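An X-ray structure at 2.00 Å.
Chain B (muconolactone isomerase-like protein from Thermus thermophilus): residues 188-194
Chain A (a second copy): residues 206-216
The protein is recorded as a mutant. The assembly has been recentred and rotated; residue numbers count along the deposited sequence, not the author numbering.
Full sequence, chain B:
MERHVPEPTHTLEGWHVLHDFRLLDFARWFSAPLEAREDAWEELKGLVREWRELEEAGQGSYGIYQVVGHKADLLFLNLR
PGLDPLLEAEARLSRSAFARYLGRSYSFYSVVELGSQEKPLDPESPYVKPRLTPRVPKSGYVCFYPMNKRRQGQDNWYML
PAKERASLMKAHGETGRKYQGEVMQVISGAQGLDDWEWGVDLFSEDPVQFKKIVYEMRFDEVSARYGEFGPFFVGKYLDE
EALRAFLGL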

ATOM      1  N   SER B 188      -2.881 -23.946  -8.630  1.00  5.69           N
ATOM      2  CA  SER B 188      -2.443 -24.329  -7.294  1.00  6.94           C
ATOM      3  C   SER B 188      -3.260 -23.569  -6.249  1.00  6.68           C
ATOM      4  O   SER B 188      -3.703 -22.447  -6.494  1.00  7.98           O
ATOM      5  CB  SER B 188      -0.944 -24.066  -7.113  1.00  7.69           C
ATOM      6  OG  SER B 188      -0.614 -22.709  -7.361  1.00  5.81           O
ATOM      7  N   GLY B 189      -3.509 -24.211  -5.111  1.00  5.39           N
ATOM      8  CA  GLY B 189      -4.281 -23.573  -4.058  1.00  4.98           C
ATOM      9  C   GLY B 189      -3.400 -23.085  -2.927  1.00  4.39           C
ATOM     10  O   GLY B 189      -2.458 -23.773  -2.536  1.00  4.00           O
ATOM     11  N   ALA B 190      -3.678 -21.883  -2.428  1.00  4.44           N
ATOM     12  CA  ALA B 190      -2.907 -21.315  -1.330  1.00  4.90           C
ATOM     13  C   ALA B 190      -3.804 -20.941  -0.154  1.00  5.11           C
ATOM     14  O   ALA B 190      -3.432 -20.120   0.696  1.00  5.25           O
ATOM     15  CB  ALA B 190      -2.109 -20.100  -1.807  1.00  3.53           C
ATOM     16  N   GLN B 191      -4.996 -21.529  -0.117  1.00  5.99           N
ATOM     17  CA  GLN B 191      -5.943 -21.275   0.965  1.00  5.96           C
ATOM     18  C   GLN B 191      -5.241 -21.696   2.253  1.00  6.97           C
ATOM     19  O   GLN B 191      -4.775 -22.828   2.365  1.00  5.57           O
ATOM     20  CB  GLN B 191      -7.219 -22.101   0.776  1.00  6.66           C
ATOM     21  CG  GLN B 191      -7.860 -21.993  -0.613  1.00  4.02           C
ATOM     22  CD  GLN B 191      -7.418 -23.103  -1.562  1.00  6.61           C
ATOM     23  OE1 GLN B 191      -6.303 -23.612  -1.469  1.00  5.57           O
ATOM     24  NE2 GLN B 191      -8.302 -23.483  -2.476  1.00  6.55           N
ATOM     25  N   GLY B 192      -5.101 -20.760   3.188  1.00  7.24           N
ATOM     26  CA  GLY B 192      -4.428 -21.062   4.439  1.00  7.83           C
ATOM     27  C   GLY B 192      -2.913 -21.155   4.325  1.00  7.23           C
ATOM     28  O   GLY B 192      -2.235 -21.405   5.324  1.00  8.87           O
ATOM     29  N   LEU B 193      -2.372 -20.918   3.129  1.00  5.64           N
ATOM     30  CA  LEU B 193      -0.928 -21.011   2.918  1.00  5.23           C
ATOM     31  C   LEU B 193      -0.270 -19.699   2.500  1.00  5.25           C
ATOM     32  O   LEU B 193       0.915 -19.489   2.754  1.00  4.55           O
ATOM     33  CB  LEU B 193      -0.610 -22.091   1.887  1.00  5.40           C
ATOM     34  CG  LEU B 193      -1.218 -23.478   2.128  1.00  5.43           C
ATOM     35  CD1 LEU B 193      -0.808 -24.407   0.987  1.00  6.19           C
ATOM     36  CD2 LEU B 193      -0.752 -24.037   3.466  1.00  6.54           C
ATOM     37  N   ASP B 194      -1.026 -18.836   1.830  1.00  3.50           N
ATOM     38  CA  ASP B 194      -0.494 -17.545   1.404  1.00  5.23           C
ATOM     39  C   ASP B 194      -1.605 -16.487   1.320  1.00  4.86           C
ATOM     40  O   ASP B 194      -2.756 -16.765   1.653  1.00  4.17           O
ATOM     41  CB  ASP B 194       0.280 -17.677   0.085  1.00  5.96           C
ATOM     42  CG  ASP B 194       1.517 -16.790   0.045  1.00  7.92           C
ATOM     43  OD1 ASP B 194       2.566 -17.253  -0.452  1.00  9.50           O
ATOM     44  OD2 ASP B 194       1.452 -15.631   0.512  1.00  8.07           O
TER
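Chain A, residues 206-216: DPVQFKKIVYE

How does chain A lie on chain B? The chain A stretch is helical through Glu A216 and beyond, with Asp A206 at the N-cap, where Asp A206 OD1 accepts from Val A208 N at 3.0 Å. The helix rests on a turn of chain B that follows the end of a strand at Gly B189. That turn is held by Ala B190 O, which accepts from Leu B193 N at 2.8 Å and from Asp B194 N at 3.0 Å. The two backbones come nearest at Gly B192 and Lys A211, whose CA atoms are 4.8 Å apart. Going along the helix from Pro A207 to Tyr A215, the partners on chain B go backward in sequence, from Leu B193 to Gln B191. Together the two stretches bury 411 Å².

Why can the backbones come so close? Gly B192 has no side chain, and its phi of 75° is one that glycine adopts readily. A CB on Gly B192 would lie 2.8 Å from Phe A210 O and 2.9 Å from Val A214 CG2, so the helix occupies the room a side chain would need. Beside it, Gln B191 O reaches Lys A211 CA at 3.1 Å, a CA-H...O contact with an angle of 153° at the hydrogen. Val A214 points toward the turn with chi1 in t, which brings Val A214 CG1 to 3.6 Å from Gly B192 N. The price of the close fit falls on Gly B192 O, buried here without a polar partner; its nearest neighbour in the helix is Phe A210 CB, at 4.0 Å.

What shapes the side chains of Gln B191 and Lys A211? The glutamine, which has the largest area covered in the contact, points toward the helix with chi1 in m. Its chi2 of 94° lies between wells, and the bend leaves the amide between Lys A211 and Tyr A215. Gln B191 NE2 lies over one face of the tyrosine ring, 3.5 Å from Tyr A215 CG, and is hydrogen-bonded elsewhere in the structure. Lys A211 sets off sideways and stays extended. The t run of chi1 to chi3 carries Lys A211 CE to 3.2 Å from Gln B191 OE1 and 3.6 Å from Gly B189 O; chi4, in m, then sets only NZ. A CB on Gly B189 would clash with Lys A211 CE, at 2.7 Å, so the bare backbone there leaves space for the lysine.

How does Leu B193 close the other end of the contact? Its CA-to-CB bond points sideways, but chi1 in m and chi2 in t bring the end of the side chain nearer the helix. Leu B193 CD2 sits 3.6 Å from Pro A207 O and 4.2 Å from Phe A210 CB, while Leu B193 CD1 lies 4.2 Å from Lys A211 CB. Phe A210 starts toward chain B, yet with chi1 in m its ring leads away, so the leucine meets the base of that side chain.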

ATOM      1  N   ASP A 206       1.175 -31.454   9.212  1.00  9.24           N
ATOM      2  CA  ASP A 206       1.126 -31.382   7.754  1.00  9.42           C
ATOM      3  C   ASP A 206       0.495 -30.050   7.355  1.00  9.14           C
ATOM      4  O   ASP A 206      -0.665 -29.794   7.667  1.00  8.51           O
ATOM      5  CB  ASP A 206       0.288 -32.550   7.207  1.00 10.38           C
ATOM      6  CG  ASP A 206       0.321 -32.657   5.680  1.00 13.91           C
ATOM      7  OD1 ASP A 206       0.817 -31.739   4.993  1.00  9.84           O
ATOM      8  OD2 ASP A 206      -0.171 -33.680   5.158  1.00 13.50           O
ATOM      9  N   PRO A 207       1.254 -29.192   6.648  1.00  9.07           N
ATOM     10  CA  PRO A 207       0.740 -27.888   6.218  1.00  9.31           C
ATOM     11  C   PRO A 207      -0.485 -27.998   5.311  1.00  7.45           C
ATOM     12  O   PRO A 207      -1.291 -27.078   5.242  1.00  6.68           O
ATOM     13  CB  PRO A 207       1.947 -27.251   5.514  1.00  9.33           C
ATOM     14  CG  PRO A 207       2.731 -28.422   5.032  1.00 12.56           C
ATOM     15  CD  PRO A 207       2.640 -29.388   6.185  1.00 10.46           C
ATOM     16  N   VAL A 208      -0.652 -29.146   4.660  1.00  7.55           N
ATOM     17  CA  VAL A 208      -1.802 -29.357   3.786  1.00  6.84           C
ATOM     18  C   VAL A 208      -3.091 -29.325   4.607  1.00  6.59           C
ATOM     19  O   VAL A 208      -4.138 -28.925   4.105  1.00  5.10           O
ATOM     20  CB  VAL A 208      -1.680 -30.680   2.992  1.00  9.80           C
ATOM     21  CG1 VAL A 208      -2.964 -30.979   2.227  1.00 11.14           C
ATOM     22  CG2 VAL A 208      -0.520 -30.577   2.013  1.00 11.06           C
ATOM     23  N   GLN A 209      -3.008 -29.707   5.882  1.00  6.34           N
ATOM     24  CA  GLN A 209      -4.188 -29.677   6.745  1.00  6.92           C
ATOM     25  C   GLN A 209      -4.686 -28.240   6.895  1.00  4.96           C
ATOM     26  O   GLN A 209      -5.893 -28.007   6.991  1.00  4.69           O
ATOM     27  CB  GLN A 209      -3.892 -30.318   8.103  1.00  6.35           C
ATOM     28  CG  GLN A 209      -3.795 -31.846   8.049  1.00 11.10           C
ATOM     29  CD  GLN A 209      -5.145 -32.507   7.798  1.00 13.68           C
ATOM     30  OE1 GLN A 209      -6.119 -32.238   8.501  1.00 12.96           O
ATOM     31  NE2 GLN A 209      -5.210 -33.366   6.786  1.00 14.23           N
ATOM     32  N   PHE A 210      -3.759 -27.279   6.891  1.00  4.83           N
ATOM     33  CA  PHE A 210      -4.128 -25.863   6.974  1.00  6.32           C
ATOM     34  C   PHE A 210      -4.960 -25.511   5.738  1.00  6.91           C
ATOM     35  O   PHE A 210      -5.980 -24.817   5.830  1.00  7.30           O
ATOM     36  CB  PHE A 210      -2.888 -24.966   6.962  1.00  6.21           C
ATOM     37  CG  PHE A 210      -1.931 -25.211   8.096  1.00  6.02           C
ATOM     38  CD1 PHE A 210      -0.562 -25.070   7.892  1.00  4.36           C
ATOM     39  CD2 PHE A 210      -2.390 -25.534   9.369  1.00  5.68           C
ATOM     40  CE1 PHE A 210       0.343 -25.242   8.938  1.00  5.42           C
ATOM     41  CE2 PHE A 210      -1.494 -25.707  10.426  1.00  5.81           C
ATOM     42  CZ  PHE A 210      -0.127 -25.560  10.213  1.00  3.38           C
ATOM     43  N   LYS A 211      -4.494 -25.975   4.580  1.00  7.14           N
ATOM     44  CA  LYS A 211      -5.168 -25.715   3.308  1.00  8.16           C
ATOM     45  C   LYS A 211      -6.582 -26.297   3.267  1.00  9.08           C
ATOM     46  O   LYS A 211      -7.531 -25.623   2.859  1.00  6.60           O
ATOM     47  CB  LYS A 211      -4.340 -26.275   2.150  1.00  6.43           C
ATOM     48  CG  LYS A 211      -4.928 -26.001   0.771  1.00  6.68           C
ATOM     49  CD  LYS A 211      -4.119 -26.694  -0.313  1.00  5.45           C
ATOM     50  CE  LYS A 211      -4.693 -26.419  -1.695  1.00  8.42           C
ATOM     51  NZ  LYS A 211      -6.068 -26.959  -1.846  1.00  6.65           N
ATOM     52  N   LYS A 212      -6.722 -27.539   3.722  1.00  8.92           N
ATOM     53  CA  LYS A 212      -8.023 -28.197   3.717  1.00 10.52           C
ATOM     54  C   LYS A 212      -9.021 -27.524   4.662  1.00  7.93           C
ATOM     55  O   LYS A 212     -10.148 -27.237   4.269  1.00  6.64           O
ATOM     56  CB  LYS A 212      -7.882 -29.683   4.077  1.00 12.03           C
ATOM     57  CG  LYS A 212      -6.741 -30.401   3.363  1.00 16.33           C
ATOM     58  CD  LYS A 212      -7.179 -31.657   2.622  1.00 19.40           C
ATOM     59  CE  LYS A 212      -7.970 -31.308   1.367  1.00 21.73           C
ATOM     60  NZ  LYS A 212      -8.061 -32.446   0.402  1.00 15.39           N
ATOM     61  N   ILE A 213      -8.596 -27.227   5.888  1.00  6.05           N
ATOM     62  CA  ILE A 213      -9.505 -26.613   6.856  1.00  7.43           C
ATOM     63  C   ILE A 213      -9.894 -25.172   6.512  1.00  7.30           C
ATOM     64  O   ILE A 213     -11.067 -24.811   6.597  1.00  8.57           O
ATOM     65  CB  ILE A 213      -8.970 -26.724   8.319  1.00  5.80           C
ATOM     66  CG1 ILE A 213     -10.083 -26.384   9.321  1.00  7.20           C
ATOM     67  CG2 ILE A 213      -7.742 -25.821   8.531  1.00  4.78           C
ATOM     68  CD1 ILE A 213      -9.661 -26.501  10.778  1.00  6.35           C
ATOM     69  N   VAL A 214      -8.931 -24.363   6.080  1.00  7.72           N
ATOM     70  CA  VAL A 214      -9.227 -22.971   5.737  1.00  5.74           C
ATOM     71  C   VAL A 214     -10.151 -22.899   4.518  1.00  7.21           C
ATOM     72  O   VAL A 214     -11.114 -22.135   4.513  1.00  7.67           O
ATOM     73  CB  VAL A 214      -7.931 -22.156   5.513  1.00  4.87           C
ATOM     74  CG1 VAL A 214      -8.252 -20.755   4.979  1.00  5.35           C
ATOM     75  CG2 VAL A 214      -7.170 -22.041   6.830  1.00  3.49           C
ATOM     76  N   TYR A 215      -9.896 -23.743   3.520  1.00  7.01           N
ATOM     77  CA  TYR A 215     -10.726 -23.771   2.313  1.00  7.21           C
ATOM     78  C   TYR A 215     -12.135 -24.285   2.627  1.00  7.23           C
ATOM     79  O   TYR A 215     -13.121 -23.666   2.234  1.00  7.13           O
ATOM     80  CB  TYR A 215     -10.076 -24.636   1.232  1.00  6.76           C
ATOM     81  CG  TYR A 215     -10.729 -24.538  -0.139  1.00  9.25           C
ATOM     82  CD1 TYR A 215     -11.300 -23.340  -0.587  1.00  8.98           C
ATOM     83  CD2 TYR A 215     -10.741 -25.633  -0.999  1.00  8.41           C
ATOM     84  CE1 TYR A 215     -11.866 -23.236  -1.860  1.00  7.26           C
ATOM     85  CE2 TYR A 215     -11.303 -25.541  -2.278  1.00  9.62           C
ATOM     86  CZ  TYR A 215     -11.864 -24.341  -2.699  1.00  9.18           C
ATOM     87  OH  TYR A 215     -12.425 -24.257  -3.955  1.00  7.25           O
ATOM     88  N   GLU A 216     -12.233 -25.407   3.339  1.00  9.32           N
ATOM     89  CA  GLU A 216     -13.553 -25.941   3.677  1.00  8.99           C
ATOM     90  C   GLU A 216     -14.362 -24.957   4.519  1.00  8.33           C
ATOM     91  O   GLU A 216     -15.544 -24.737   4.251  1.00  7.54           O
ATOM     92  CB  GLU A 216     -13.460 -27.296   4.383  1.00 10.06           C
ATOM     93  CG  GLU A 216     -14.839 -27.882   4.682  1.00 11.16           C
ATOM     94  CD  GLU A 216     -14.816 -29.310   5.203  1.00 13.03           C
ATOM     95  OE1 GLU A 216     -15.877 -29.787   5.649  1.00 13.43           O
ATOM     96  OE2 GLU A 216     -13.760 -29.964   5.152  1.00 13.04           O
TER